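Local coordinates for protein protocadherin gamma-B3 (Homo sapiens, PDB 5K8R) that probably mediates calcium-dependent cell adhesion through its extracellular cadherin repeats and may help establish and maintain specific neuronal connections in the brain, at residues V211-M216 with M235-D240; N220-L225 with S308-N313; R282-I287 with K302-I307; P315-A320 with A337-H342; G350-Q355 with T368-R373. All blocks are in the same frame, centred on the assembly; numbering follows the deposited sequence.

Five contacts in the third and fourth cadherin repeats illustrate how chemistry follows place in a beta sandwich. Contacts 1, 3 and 4 are antiparallel strand pairs, one face of each looking into the sandwich; contact 1 is the shortest of them and runs on into calcium ligands. Contact 2 lies at the surface, where carboxylates around calcium ions replace apolar packing. It joins contact 3 in one sheet, through strands 216-222 and 298-308. Contacts 4 and 5 share another sheet, strand 335-342 lying beside strand 371-376, yet contact 5 spans the gap between sheets by side chains alone. Contact 4 turns the face bearing Glu-316 and His-342 to the second subunit, whereas contacts 1 to 3 are untouched by it.

Contact 1: V211-M216 with M235-D240; sequences VFTQDM and MAIDMD. With CA (calcium ion), chain H; CA (calcium ion), chain J.
Phe-212, in the non-hydrogen-bonded pair with Ala-236, runs its side chain past the carbonyl of Met-235 and sets one ring face against Ala-236. Its CB lies 3.9 Å from Met-235 O, and CG, anti to the carbonyl carbon (chi1 -83°), is hardly farther from the same oxygen. CD1 of Phe-212 comes closest, 3.3 Å from Met-235 O, which approaches the ring obliquely. Ala-236 CB sits over its face displaced toward the rim, 4.2 Å from Phe-212 CD1. Beyond CE1 the ring leaves this pair of segments for the interior, packing on Val-289, Ala-291, Ala-299 and Cys-301. This is the edge of one sheet of a cadherin repeat, where the first strand is split: strand 211-212 pairs antiparallel with strand 230-237, and the chain passes to the other sheet as strand 216-222. Val-211 and Ile-237 form the hydrogen-bonded pair, Ile-237 N giving to Val-211 O at 2.8 Å, and Thr-213 N reaches Met-235 O at 3.0 Å. On the outside, the side chains of Thr-213 and Met-235 cross, CG2 of the first 3.7 Å from CG of the second, while Thr-213 OG1 is hydrogen-bonded to Tyr-217. Asp-238 and Asp-240 form the DXD calcium motif: Asp-238 OD1 accepts from Asp-240 N in an Asx turn, and both carboxylate oxygens of Asp-238 bind one calcium ion, whereas Asp-240 bridges that ion and a second through OD2 and OD1.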
# COMPACT_ATOMS: atom_id res chain seq x y z
N VAL A 211 -1.47 -18.67 0.50
CA VAL A 211 -1.31 -20.08 0.14
C VAL A 211 -1.90 -20.93 1.26
O VAL A 211 -1.39 -20.90 2.39
CB VAL A 211 0.16 -20.45 -0.10
CG1 VAL A 211 0.30 -21.96 -0.25
CG2 VAL A 211 0.69 -19.74 -1.34
N PHE A 212 -2.95 -21.67 0.95
CA PHE A 212 -3.54 -22.58 1.93
C PHE A 212 -2.61 -23.77 2.16
O PHE A 212 -1.97 -24.27 1.24
CB PHE A 212 -4.90 -23.07 1.46
CG PHE A 212 -6.03 -22.13 1.77
CD1 PHE A 212 -6.51 -22.00 3.06
CD2 PHE A 212 -6.61 -21.37 0.77
CE1 PHE A 212 -7.54 -21.14 3.35
CE2 PHE A 212 -7.65 -20.50 1.05
CZ PHE A 212 -8.12 -20.39 2.35
N THR A 213 -2.56 -24.22 3.42
CA THR A 213 -1.74 -25.38 3.75
C THR A 213 -2.30 -26.66 3.13
O THR A 213 -1.55 -27.61 2.89
CB THR A 213 -1.63 -25.54 5.27
OG1 THR A 213 -2.92 -25.83 5.81
CG2 THR A 213 -1.10 -24.26 5.89
N GLN A 214 -3.60 -26.70 2.87
CA GLN A 214 -4.24 -27.84 2.23
C GLN A 214 -5.29 -27.34 1.25
O GLN A 214 -5.98 -26.35 1.52
CB GLN A 214 -4.91 -28.77 3.26
CG GLN A 214 -3.98 -29.33 4.31
CD GLN A 214 -4.71 -30.20 5.32
OE1 GLN A 214 -5.87 -30.56 5.12
NE2 GLN A 214 -4.03 -30.53 6.42
N ASP A 215 -5.40 -28.02 0.11
CA ASP A 215 -6.47 -27.74 -0.84
C ASP A 215 -7.79 -28.38 -0.45
O ASP A 215 -8.79 -28.18 -1.14
CB ASP A 215 -6.06 -28.20 -2.24
CG ASP A 215 -4.93 -27.38 -2.83
OD1 ASP A 215 -4.85 -26.17 -2.52
OD2 ASP A 215 -4.11 -27.95 -3.59
N MET A 216 -7.81 -29.14 0.64
CA MET A 216 -9.02 -29.80 1.11
C MET A 216 -8.85 -30.13 2.59
O MET A 216 -7.88 -30.78 2.97
CB MET A 216 -9.30 -31.08 0.31
CG MET A 216 -10.30 -32.02 0.96
SD MET A 216 -11.96 -31.34 1.06
CE MET A 216 -12.42 -31.29 -0.67
N MET A 235 -5.92 -22.62 7.25
CA MET A 235 -4.70 -21.85 7.44
C MET A 235 -4.16 -21.42 6.09
O MET A 235 -4.02 -22.25 5.19
CB MET A 235 -3.65 -22.66 8.21
CG MET A 235 -2.34 -21.92 8.44
SD MET A 235 -2.49 -20.56 9.61
CE MET A 235 -0.79 -20.01 9.71
N ALA A 236 -3.85 -20.14 5.96
CA ALA A 236 -3.23 -19.57 4.77
C ALA A 236 -1.98 -18.80 5.18
O ALA A 236 -1.98 -18.11 6.21
CB ALA A 236 -4.19 -18.65 4.01
N ILE A 237 -0.93 -18.92 4.38
CA ILE A 237 0.36 -18.31 4.66
C ILE A 237 0.65 -17.26 3.59
O ILE A 237 0.47 -17.53 2.40
CB ILE A 237 1.49 -19.36 4.72
CG1 ILE A 237 1.17 -20.42 5.77
CG2 ILE A 237 2.83 -18.69 5.02
CD1 ILE A 237 2.21 -21.51 5.86
N ASP A 238 1.09 -16.08 4.02
CA ASP A 238 1.44 -14.99 3.12
C ASP A 238 2.84 -14.52 3.48
O ASP A 238 3.07 -14.06 4.60
CB ASP A 238 0.43 -13.84 3.22
CG ASP A 238 0.45 -12.94 2.00
OD1 ASP A 238 1.55 -12.62 1.50
OD2 ASP A 238 -0.64 -12.56 1.53
N MET A 239 3.75 -14.65 2.54
CA MET A 239 5.11 -14.28 2.74
C MET A 239 5.40 -12.79 2.83
O MET A 239 6.46 -12.43 3.22
CB MET A 239 5.96 -14.90 1.66
CG MET A 239 6.06 -16.40 1.73
SD MET A 239 6.40 -16.91 3.40
CE MET A 239 6.86 -18.60 3.16
N ASP A 240 4.46 -11.94 2.48
CA ASP A 240 4.69 -10.52 2.51
C ASP A 240 4.47 -9.93 3.88
O ASP A 240 4.24 -10.65 4.80
CB ASP A 240 3.72 -9.77 1.61
CG ASP A 240 3.80 -10.22 0.20
OD1 ASP A 240 4.74 -10.90 -0.16
OD2 ASP A 240 2.91 -9.95 -0.56
CA CA H . 0.40 -10.95 0.07
CA CA J . 6.62 -9.09 -1.09

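Contact 2: N220-L225 with S308-N313; sequences NVAENL and SDENDN. With CA (calcium ion), chain F; CA (calcium ion), chain G; CA (calcium ion), chain E.
Glu-223 and Asp-312 share two calcium ions, each carboxylate giving one oxygen to each metal. Glu-223 OE2 lies 2.5 Å from the first ion, which also takes Asp-309 OD1, Glu-310 O and Asp-312 OD1, with Glu-280 and, from the following repeat, Asp-345 completing its protein ligands. The second is held by Glu-223 OE1 at 2.5 Å, Asp-312 OD2 at 2.4 Å and a water, with Asp-278 and Glu-280 completing the protein ligands. Asn-311 OD1 and Asn-313 O serve a third ion, so that the DXNDN linker signature of cadherins feeds all three sites. Behind these, Glu-310 N donates to Glu-223 OE2 on its anti side at 2.7 Å, a bond that, with the two metal bonds, probably helps fix the rotation of the carboxylate. Glu-223 CG stands between backbone N and carbonyl carbon (chi1 54°), and the extended chain beyond it crosses Glu-310. The amide of Asn-224 stacks on the carboxylate of Glu-310, their planes 4° apart. Asp-309 also meets Ser-346. Ser-308 N, hydrogen-bonded to Val-221 O at 3.1 Å, and a weak bond from Glu-223 N to Ser-308 O bring the parallel pairing of strands 216-222 and 298-308 to its end, before strand 316-321.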
# COMPACT_ATOMS: atom_id res chain seq x y z
N ASN A 220 -14.55 -35.70 10.07
CA ASN A 220 -15.78 -36.43 10.38
C ASN A 220 -16.21 -36.07 11.79
O ASN A 220 -15.44 -36.24 12.74
CB ASN A 220 -15.57 -37.94 10.24
CG ASN A 220 -16.88 -38.72 10.25
OD1 ASN A 220 -17.80 -38.41 11.00
ND2 ASN A 220 -16.97 -39.74 9.40
N VAL A 221 -17.44 -35.58 11.93
CA VAL A 221 -18.01 -35.23 13.22
C VAL A 221 -19.37 -35.90 13.36
O VAL A 221 -20.09 -36.09 12.38
CB VAL A 221 -18.13 -33.70 13.40
CG1 VAL A 221 -16.76 -33.05 13.47
CG2 VAL A 221 -18.96 -33.09 12.28
N ALA A 222 -19.71 -36.26 14.59
CA ALA A 222 -21.00 -36.90 14.84
C ALA A 222 -22.12 -35.87 14.79
O ALA A 222 -21.91 -34.66 14.96
CB ALA A 222 -20.99 -37.61 16.19
N GLU A 223 -23.34 -36.36 14.54
CA GLU A 223 -24.48 -35.47 14.38
C GLU A 223 -24.90 -34.84 15.71
O GLU A 223 -25.47 -33.74 15.71
CB GLU A 223 -25.65 -36.21 13.76
CG GLU A 223 -26.06 -37.48 14.49
CD GLU A 223 -27.34 -38.07 13.94
OE1 GLU A 223 -28.14 -37.32 13.35
OE2 GLU A 223 -27.53 -39.30 14.08
N ASN A 224 -24.61 -35.49 16.83
CA ASN A 224 -24.98 -34.94 18.13
C ASN A 224 -23.92 -33.97 18.63
O ASN A 224 -23.75 -33.80 19.84
CB ASN A 224 -25.20 -36.07 19.15
CG ASN A 224 -23.94 -36.86 19.43
OD1 ASN A 224 -23.08 -37.00 18.57
ND2 ASN A 224 -23.83 -37.38 20.65
N LEU A 225 -23.21 -33.33 17.71
CA LEU A 225 -22.18 -32.36 18.08
C LEU A 225 -22.84 -31.10 18.61
O LEU A 225 -23.68 -30.51 17.91
CB LEU A 225 -21.30 -32.04 16.88
CG LEU A 225 -20.11 -31.12 17.13
CD1 LEU A 225 -19.13 -31.75 18.10
CD2 LEU A 225 -19.41 -30.77 15.82
N SER A 308 -21.43 -38.43 10.82
CA SER A 308 -21.63 -39.84 11.11
C SER A 308 -22.95 -40.05 11.85
O SER A 308 -23.42 -39.18 12.58
CB SER A 308 -20.47 -40.40 11.94
OG SER A 308 -20.25 -39.62 13.10
N ASP A 309 -23.54 -41.23 11.64
CA ASP A 309 -24.87 -41.52 12.16
C ASP A 309 -24.82 -41.85 13.65
O ASP A 309 -23.92 -42.56 14.12
CB ASP A 309 -25.50 -42.68 11.39
CG ASP A 309 -26.90 -43.00 11.87
OD1 ASP A 309 -27.63 -42.07 12.25
OD2 ASP A 309 -27.27 -44.19 11.85
N GLU A 310 -25.79 -41.32 14.39
CA GLU A 310 -25.98 -41.63 15.80
C GLU A 310 -27.39 -42.17 16.01
O GLU A 310 -28.32 -41.82 15.27
CB GLU A 310 -25.76 -40.39 16.68
CG GLU A 310 -24.30 -40.02 16.88
CD GLU A 310 -23.61 -40.91 17.90
OE1 GLU A 310 -24.16 -41.07 19.02
OE2 GLU A 310 -22.53 -41.45 17.59
N ASN A 311 -27.54 -43.02 17.02
CA ASN A 311 -28.83 -43.67 17.30
C ASN A 311 -29.68 -42.74 18.17
O ASN A 311 -29.88 -42.96 19.37
CB ASN A 311 -28.61 -45.03 17.95
CG ASN A 311 -29.88 -45.85 18.02
OD1 ASN A 311 -30.81 -45.64 17.23
ND2 ASN A 311 -29.93 -46.79 18.95
N ASP A 312 -30.19 -41.69 17.54
CA ASP A 312 -31.01 -40.69 18.22
C ASP A 312 -32.45 -40.69 17.73
O ASP A 312 -33.15 -39.68 17.90
CB ASP A 312 -30.39 -39.30 18.05
CG ASP A 312 -30.40 -38.82 16.62
OD1 ASP A 312 -30.36 -39.66 15.70
OD2 ASP A 312 -30.45 -37.59 16.41
N ASN A 313 -32.91 -41.79 17.14
CA ASN A 313 -34.29 -41.92 16.69
C ASN A 313 -34.82 -43.28 17.14
O ASN A 313 -34.26 -44.31 16.78
CB ASN A 313 -34.40 -41.78 15.17
CG ASN A 313 -34.27 -40.34 14.71
OD1 ASN A 313 -35.26 -39.63 14.57
ND2 ASN A 313 -33.04 -39.91 14.47
CA CA F . -29.40 -40.73 13.38
CA CA G . -30.52 -37.30 13.98
CA CA E . -32.78 -45.98 15.80
O HOH W 1 -30.46 -34.87 14.66

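Contact 3: R282-I287 with K302-I307; sequences RDSYTI and KVQIDI
Ser-284 OG donates to Asp-306 OD1 at 3.0 Å, meeting it nearly along its C-O axis, while Gln-304 NE2 takes the syn lone pair of the same oxygen at 3.2 Å. Asp-306 OD2 forms a salt bridge with Arg-218, leaving both carboxylate oxygens matched by donors. Around this group runs the regular ladder of a beta hairpin, with Tyr-285 and Ile-305, then Ile-287 and Val-303, as hydrogen-bonded pairs; Ile-307 N to Asp-283 O, 2.7 Å, continues the ladder beyond them. Arg-282, just before the strand, reaches forward beside it, NE hydrogen-bonded to Ser-284 O at 2.8 Å, and its guanidinium is centred over Tyr-285 CD1, 3.4 Å from the group's plane; NH1 has a salt bridge to Glu-257. On the inward face, Ile-307 CD1 comes in the plane of the Tyr-285 ring to its edge, 3.5 Å from CE2. Phe-262 adds an edge-to-face ring contact with Tyr-285, and Val-303 and Ile-305 pack on strand 230-237 of the opposite sheet. The two faces thus divide the work of a sandwich strand pair: apolar groups fill the interior, and outside, the donors gathered round Asp-306 would be expected to favour its charged form.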
# COMPACT_ATOMS: atom_id res chain seq x y z
N ARG A 282 -28.77 -34.29 6.29
CA ARG A 282 -27.64 -34.18 5.38
C ARG A 282 -26.41 -34.76 6.07
O ARG A 282 -26.15 -34.45 7.23
CB ARG A 282 -27.41 -32.72 4.98
CG ARG A 282 -26.38 -32.52 3.88
CD ARG A 282 -26.41 -31.09 3.36
NE ARG A 282 -25.29 -30.80 2.47
CZ ARG A 282 -25.06 -29.61 1.93
NH1 ARG A 282 -25.87 -28.59 2.19
NH2 ARG A 282 -24.02 -29.43 1.13
N ASP A 283 -25.67 -35.60 5.34
CA ASP A 283 -24.55 -36.33 5.91
C ASP A 283 -23.19 -35.76 5.53
O ASP A 283 -22.17 -36.26 6.01
CB ASP A 283 -24.62 -37.81 5.49
CG ASP A 283 -24.74 -37.99 3.99
OD1 ASP A 283 -24.53 -37.01 3.24
OD2 ASP A 283 -25.05 -39.12 3.55
N SER A 284 -23.14 -34.73 4.69
CA SER A 284 -21.87 -34.17 4.26
C SER A 284 -22.08 -32.74 3.79
O SER A 284 -23.15 -32.39 3.28
CB SER A 284 -21.24 -35.01 3.14
OG SER A 284 -20.01 -34.45 2.71
N TYR A 285 -21.04 -31.92 3.97
CA TYR A 285 -21.06 -30.52 3.55
C TYR A 285 -19.75 -30.21 2.85
O TYR A 285 -18.68 -30.35 3.44
CB TYR A 285 -21.26 -29.58 4.74
CG TYR A 285 -22.60 -29.70 5.42
CD1 TYR A 285 -23.66 -28.86 5.06
CD2 TYR A 285 -22.82 -30.63 6.43
CE1 TYR A 285 -24.89 -28.96 5.69
CE2 TYR A 285 -24.05 -30.73 7.06
CZ TYR A 285 -25.08 -29.89 6.68
OH TYR A 285 -26.30 -29.99 7.30
N THR A 286 -19.83 -29.77 1.60
CA THR A 286 -18.67 -29.30 0.85
C THR A 286 -18.80 -27.79 0.66
O THR A 286 -19.74 -27.32 0.01
CB THR A 286 -18.54 -30.01 -0.50
OG1 THR A 286 -18.26 -31.40 -0.28
CG2 THR A 286 -17.42 -29.40 -1.32
N ILE A 287 -17.86 -27.04 1.23
CA ILE A 287 -17.94 -25.58 1.30
C ILE A 287 -16.66 -25.00 0.73
O ILE A 287 -15.56 -25.46 1.06
CB ILE A 287 -18.16 -25.10 2.74
CG1 ILE A 287 -19.40 -25.76 3.35
CG2 ILE A 287 -18.29 -23.59 2.78
CD1 ILE A 287 -19.49 -25.59 4.85
N LYS A 302 -11.20 -25.91 -0.26
CA LYS A 302 -12.48 -26.54 0.04
C LYS A 302 -12.43 -27.19 1.41
O LYS A 302 -11.36 -27.51 1.94
CB LYS A 302 -12.86 -27.57 -1.03
CG LYS A 302 -13.17 -26.96 -2.39
CD LYS A 302 -13.71 -28.00 -3.35
CE LYS A 302 -14.07 -27.38 -4.70
NZ LYS A 302 -14.66 -28.37 -5.64
N VAL A 303 -13.62 -27.38 1.98
CA VAL A 303 -13.79 -27.99 3.30
C VAL A 303 -14.92 -29.01 3.19
O VAL A 303 -16.02 -28.67 2.77
CB VAL A 303 -14.11 -26.94 4.38
CG1 VAL A 303 -14.73 -27.59 5.59
CG2 VAL A 303 -12.85 -26.17 4.76
N GLN A 304 -14.63 -30.25 3.58
CA GLN A 304 -15.62 -31.33 3.55
C GLN A 304 -15.85 -31.79 4.98
O GLN A 304 -14.95 -32.36 5.61
CB GLN A 304 -15.16 -32.48 2.66
CG GLN A 304 -16.20 -33.59 2.53
CD GLN A 304 -15.84 -34.60 1.46
OE1 GLN A 304 -14.97 -34.36 0.63
NE2 GLN A 304 -16.50 -35.75 1.49
N ILE A 305 -17.05 -31.55 5.49
CA ILE A 305 -17.45 -31.96 6.83
C ILE A 305 -18.42 -33.12 6.68
O ILE A 305 -19.57 -32.94 6.27
CB ILE A 305 -18.10 -30.80 7.61
CG1 ILE A 305 -17.16 -29.59 7.63
CG2 ILE A 305 -18.45 -31.24 9.02
CD1 ILE A 305 -17.78 -28.35 8.23
N ASP A 306 -17.95 -34.32 7.01
CA ASP A 306 -18.77 -35.52 6.96
C ASP A 306 -19.41 -35.77 8.32
O ASP A 306 -18.77 -35.61 9.36
CB ASP A 306 -17.94 -36.73 6.54
CG ASP A 306 -17.35 -36.58 5.15
OD1 ASP A 306 -18.02 -35.97 4.28
OD2 ASP A 306 -16.23 -37.07 4.92
N ILE A 307 -20.68 -36.16 8.30
CA ILE A 307 -21.46 -36.40 9.51
C ILE A 307 -21.71 -37.89 9.64
O ILE A 307 -22.14 -38.55 8.68
CB ILE A 307 -22.79 -35.62 9.49
CG1 ILE A 307 -22.51 -34.12 9.38
CG2 ILE A 307 -23.61 -35.92 10.73
CD1 ILE A 307 -23.76 -33.26 9.47

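Contact 4: P315-A320 with A337-H342; sequences PEITLA and ALIKTH
Glu-316 and His-342 lie side by side and point the same way from one face of their strand pair. CG of Glu-316 is anti to the backbone N (chi1 -177°), the chain continuing extended past the imidazole. Glu-316 CB lies over one face of the His-342 ring, 4.0 Å from its centroid in a CH-pi contact, while the carboxylate is turned 61° from the ring, OE1 of Glu-316 2.9 Å from NE2 of His-342. On the other face, Ile-317 CG2 is 3.9 Å from Ile-339 CG2 and Leu-319 CD2 3.8 Å from Ile-339 CG1; Ile-339 packs on Ile-392 and Cys-354. Six backbone hydrogen bonds join these neighbouring antiparallel strands in one sheet of the fourth cadherin repeat. The Glu-316 face meets the first repeat of the second subunit, another copy of the protein, Thr-318 on Ile-39 and His-342 on Glu-41, as fits the antiparallel homodimer of repeats 1-4. With that Glu-41 carboxylate close to Glu-316, the gathered negative charge may favour proton uptake by one of these groups.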
# COMPACT_ATOMS: atom_id res chain seq x y z
N PRO A 315 -37.42 -46.50 17.39
CA PRO A 315 -38.26 -47.19 16.41
C PRO A 315 -39.72 -46.81 16.57
O PRO A 315 -40.19 -46.49 17.66
CB PRO A 315 -38.03 -48.68 16.74
CG PRO A 315 -36.73 -48.71 17.46
CD PRO A 315 -36.67 -47.43 18.24
N GLU A 316 -40.43 -46.83 15.45
CA GLU A 316 -41.84 -46.48 15.41
C GLU A 316 -42.69 -47.67 14.98
O GLU A 316 -42.31 -48.44 14.09
CB GLU A 316 -42.08 -45.30 14.47
CG GLU A 316 -43.52 -44.82 14.43
CD GLU A 316 -43.70 -43.62 13.52
OE1 GLU A 316 -42.81 -42.74 13.50
OE2 GLU A 316 -44.73 -43.55 12.82
N ILE A 317 -43.84 -47.81 15.63
CA ILE A 317 -44.77 -48.89 15.34
C ILE A 317 -46.07 -48.29 14.82
O ILE A 317 -46.59 -47.33 15.40
CB ILE A 317 -45.04 -49.75 16.60
CG1 ILE A 317 -43.72 -50.22 17.21
CG2 ILE A 317 -45.93 -50.94 16.25
CD1 ILE A 317 -43.90 -50.95 18.53
N THR A 318 -46.58 -48.85 13.73
CA THR A 318 -47.88 -48.48 13.18
C THR A 318 -48.76 -49.72 13.12
O THR A 318 -48.30 -50.79 12.72
CB THR A 318 -47.73 -47.86 11.79
OG1 THR A 318 -46.78 -46.80 11.83
CG2 THR A 318 -49.07 -47.31 11.31
N LEU A 319 -50.01 -49.58 13.54
CA LEU A 319 -50.90 -50.72 13.69
C LEU A 319 -52.15 -50.55 12.84
O LEU A 319 -52.61 -49.43 12.59
CB LEU A 319 -51.30 -50.91 15.16
CG LEU A 319 -50.14 -51.17 16.12
CD1 LEU A 319 -50.64 -51.34 17.54
CD2 LEU A 319 -49.34 -52.40 15.68
N ALA A 320 -52.70 -51.68 12.39
CA ALA A 320 -53.97 -51.71 11.69
C ALA A 320 -54.76 -52.93 12.15
O ALA A 320 -54.19 -53.88 12.69
CB ALA A 320 -53.78 -51.73 10.17
N ALA A 337 -54.14 -58.24 13.28
CA ALA A 337 -53.59 -56.90 13.27
C ALA A 337 -52.38 -56.86 12.34
O ALA A 337 -51.72 -57.87 12.11
CB ALA A 337 -53.18 -56.45 14.68
N LEU A 338 -52.11 -55.67 11.81
CA LEU A 338 -50.97 -55.43 10.94
C LEU A 338 -50.00 -54.50 11.64
O LEU A 338 -50.40 -53.48 12.21
CB LEU A 338 -51.42 -54.81 9.61
CG LEU A 338 -52.41 -55.63 8.77
CD1 LEU A 338 -52.74 -54.91 7.47
CD2 LEU A 338 -51.85 -57.02 8.49
N ILE A 339 -48.71 -54.86 11.60
CA ILE A 339 -47.65 -54.13 12.28
C ILE A 339 -46.67 -53.62 11.24
O ILE A 339 -46.27 -54.37 10.34
CB ILE A 339 -46.93 -55.01 13.32
CG1 ILE A 339 -47.95 -55.67 14.25
CG2 ILE A 339 -45.92 -54.20 14.11
CD1 ILE A 339 -47.35 -56.65 15.23
N LYS A 340 -46.29 -52.35 11.36
CA LYS A 340 -45.39 -51.69 10.41
C LYS A 340 -44.40 -50.85 11.21
O LYS A 340 -44.74 -49.77 11.69
CB LYS A 340 -46.17 -50.84 9.41
CG LYS A 340 -45.32 -49.94 8.52
CD LYS A 340 -44.36 -50.74 7.66
CE LYS A 340 -43.83 -49.90 6.50
NZ LYS A 340 -43.26 -48.60 6.96
N THR A 341 -43.18 -51.35 11.34
CA THR A 341 -42.12 -50.66 12.07
C THR A 341 -41.26 -49.85 11.11
O THR A 341 -41.10 -50.22 9.94
CB THR A 341 -41.24 -51.65 12.84
OG1 THR A 341 -40.47 -52.42 11.92
CG2 THR A 341 -42.10 -52.58 13.68
N HIS A 342 -40.68 -48.77 11.61
CA HIS A 342 -39.77 -47.95 10.84
C HIS A 342 -38.85 -47.16 11.74
O HIS A 342 -39.26 -46.71 12.78
CB HIS A 342 -40.48 -47.08 9.82
CG HIS A 342 -40.87 -45.74 10.32
ND1 HIS A 342 -39.97 -44.72 10.49
CD2 HIS A 342 -42.07 -45.23 10.67
CE1 HIS A 342 -40.59 -43.65 10.93
NE2 HIS A 342 -41.88 -43.94 11.05

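Contact 5: G350-Q355 with T368-R373; sequences GEILCQ and TKNTYR
Cys-354 turns SG anti to its backbone N (chi1 175°), and Tyr-372 holds CG anti to its carbonyl carbon (chi1 -52°), torsions that place the sulfur and the first ring carbon; CB and SG of Cys-354 both lie over one face of the ring. The CB of Cys-354 is 3.9 Å from the Tyr-372 ring centroid, a CH-pi contact displaced toward the rim and 3.6 Å from CE2. SG of Cys-354 follows at 4.3 Å from that centroid, 17° off the ring normal, adding a sulfur-aromatic contact. At the surface, Lys-369 bends beyond CD to bring NZ within 3.3 Å of Glu-351 OE1, a salt bridge whose hydrogen bond is weak. Ile-352 faces the 368-373 segment and packs on Thr-341. Cys-354 also packs on Ile-364 and Ile-392. The touching parts run nearly parallel but belong to different sheets, strand 352-357 in one and strand 371-376 in the other, joined by side chains rather than a ladder, as expected for the interior of the cadherin beta sandwich.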
# COMPACT_ATOMS: atom_id res chain seq x y z
N GLY A 350 -30.83 -48.61 12.58
CA GLY A 350 -32.13 -48.63 11.93
C GLY A 350 -32.76 -50.01 11.86
O GLY A 350 -33.95 -50.13 11.56
N GLU A 351 -31.97 -51.05 12.13
CA GLU A 351 -32.52 -52.40 12.18
C GLU A 351 -33.45 -52.52 13.38
O GLU A 351 -33.18 -51.99 14.46
CB GLU A 351 -31.40 -53.43 12.28
CG GLU A 351 -30.40 -53.38 11.13
CD GLU A 351 -31.01 -53.78 9.80
OE1 GLU A 351 -32.02 -54.51 9.80
OE2 GLU A 351 -30.48 -53.35 8.75
N ILE A 352 -34.57 -53.23 13.19
CA ILE A 352 -35.64 -53.26 14.17
C ILE A 352 -35.97 -54.70 14.53
O ILE A 352 -36.16 -55.54 13.64
CB ILE A 352 -36.91 -52.54 13.65
CG1 ILE A 352 -36.58 -51.10 13.28
CG2 ILE A 352 -38.02 -52.60 14.69
CD1 ILE A 352 -37.75 -50.35 12.70
N LEU A 353 -36.03 -54.98 15.83
CA LEU A 353 -36.56 -56.23 16.35
C LEU A 353 -37.92 -55.95 16.98
O LEU A 353 -38.02 -55.15 17.91
CB LEU A 353 -35.61 -56.85 17.38
CG LEU A 353 -36.16 -58.05 18.16
CD1 LEU A 353 -36.56 -59.18 17.22
CD2 LEU A 353 -35.15 -58.53 19.19
N CYS A 354 -38.96 -56.59 16.45
CA CYS A 354 -40.33 -56.40 16.90
C CYS A 354 -40.81 -57.66 17.60
O CYS A 354 -40.72 -58.76 17.04
CB CYS A 354 -41.25 -56.06 15.73
SG CYS A 354 -42.99 -55.93 16.16
N GLN A 355 -41.32 -57.51 18.82
CA GLN A 355 -41.71 -58.65 19.63
C GLN A 355 -42.99 -58.33 20.40
O GLN A 355 -43.40 -57.17 20.53
CB GLN A 355 -40.59 -59.07 20.58
CG GLN A 355 -39.94 -57.93 21.33
CD GLN A 355 -38.69 -58.36 22.08
OE1 GLN A 355 -38.20 -59.48 21.90
NE2 GLN A 355 -38.18 -57.48 22.93
N THR A 368 -42.19 -59.07 5.92
CA THR A 368 -41.06 -58.45 5.27
C THR A 368 -40.15 -57.92 6.37
O THR A 368 -40.35 -58.21 7.52
CB THR A 368 -41.46 -57.34 4.32
OG1 THR A 368 -41.95 -56.23 5.04
CG2 THR A 368 -42.50 -57.79 3.41
N LYS A 369 -39.15 -57.14 6.02
CA LYS A 369 -38.23 -56.65 7.04
C LYS A 369 -38.94 -55.77 8.06
O LYS A 369 -38.58 -55.78 9.24
CB LYS A 369 -37.08 -55.88 6.38
CG LYS A 369 -36.14 -55.20 7.36
CD LYS A 369 -35.08 -54.37 6.65
CE LYS A 369 -34.00 -55.25 6.05
NZ LYS A 369 -33.23 -55.98 7.10
N ASN A 370 -39.97 -55.03 7.64
CA ASN A 370 -40.62 -54.05 8.51
C ASN A 370 -42.13 -54.25 8.60
O ASN A 370 -42.83 -53.35 9.06
CB ASN A 370 -40.31 -52.63 8.04
CG ASN A 370 -38.84 -52.28 8.17
OD1 ASN A 370 -38.16 -52.73 9.10
ND2 ASN A 370 -38.34 -51.47 7.25
N THR A 371 -42.64 -55.40 8.18
CA THR A 371 -44.07 -55.68 8.25
C THR A 371 -44.30 -57.01 8.95
O THR A 371 -43.65 -58.01 8.62
CB THR A 371 -44.72 -55.70 6.86
OG1 THR A 371 -44.09 -56.70 6.05
CG2 THR A 371 -44.59 -54.34 6.19
N TYR A 372 -45.22 -57.02 9.91
CA TYR A 372 -45.56 -58.21 10.68
C TYR A 372 -47.08 -58.36 10.71
O TYR A 372 -47.82 -57.43 10.39
CB TYR A 372 -45.01 -58.13 12.11
CG TYR A 372 -43.53 -57.83 12.20
CD1 TYR A 372 -42.60 -58.84 12.40
CD2 TYR A 372 -43.07 -56.52 12.10
CE1 TYR A 372 -41.25 -58.56 12.48
CE2 TYR A 372 -41.72 -56.24 12.18
CZ TYR A 372 -40.81 -57.26 12.37
OH TYR A 372 -39.47 -56.98 12.45
N ARG A 373 -47.53 -59.55 11.11
CA ARG A 373 -48.95 -59.84 11.24
C ARG A 373 -49.20 -60.47 12.60
O ARG A 373 -48.59 -61.49 12.93
CB ARG A 373 -49.45 -60.76 10.12
CG ARG A 373 -49.77 -60.05 8.82
CD ARG A 373 -50.40 -60.99 7.80
NE ARG A 373 -49.47 -62.03 7.35
CZ ARG A 373 -49.48 -63.28 7.78
NH1 ARG A 373 -50.38 -63.67 8.67
NH2 ARG A 373 -48.60 -64.16 7.31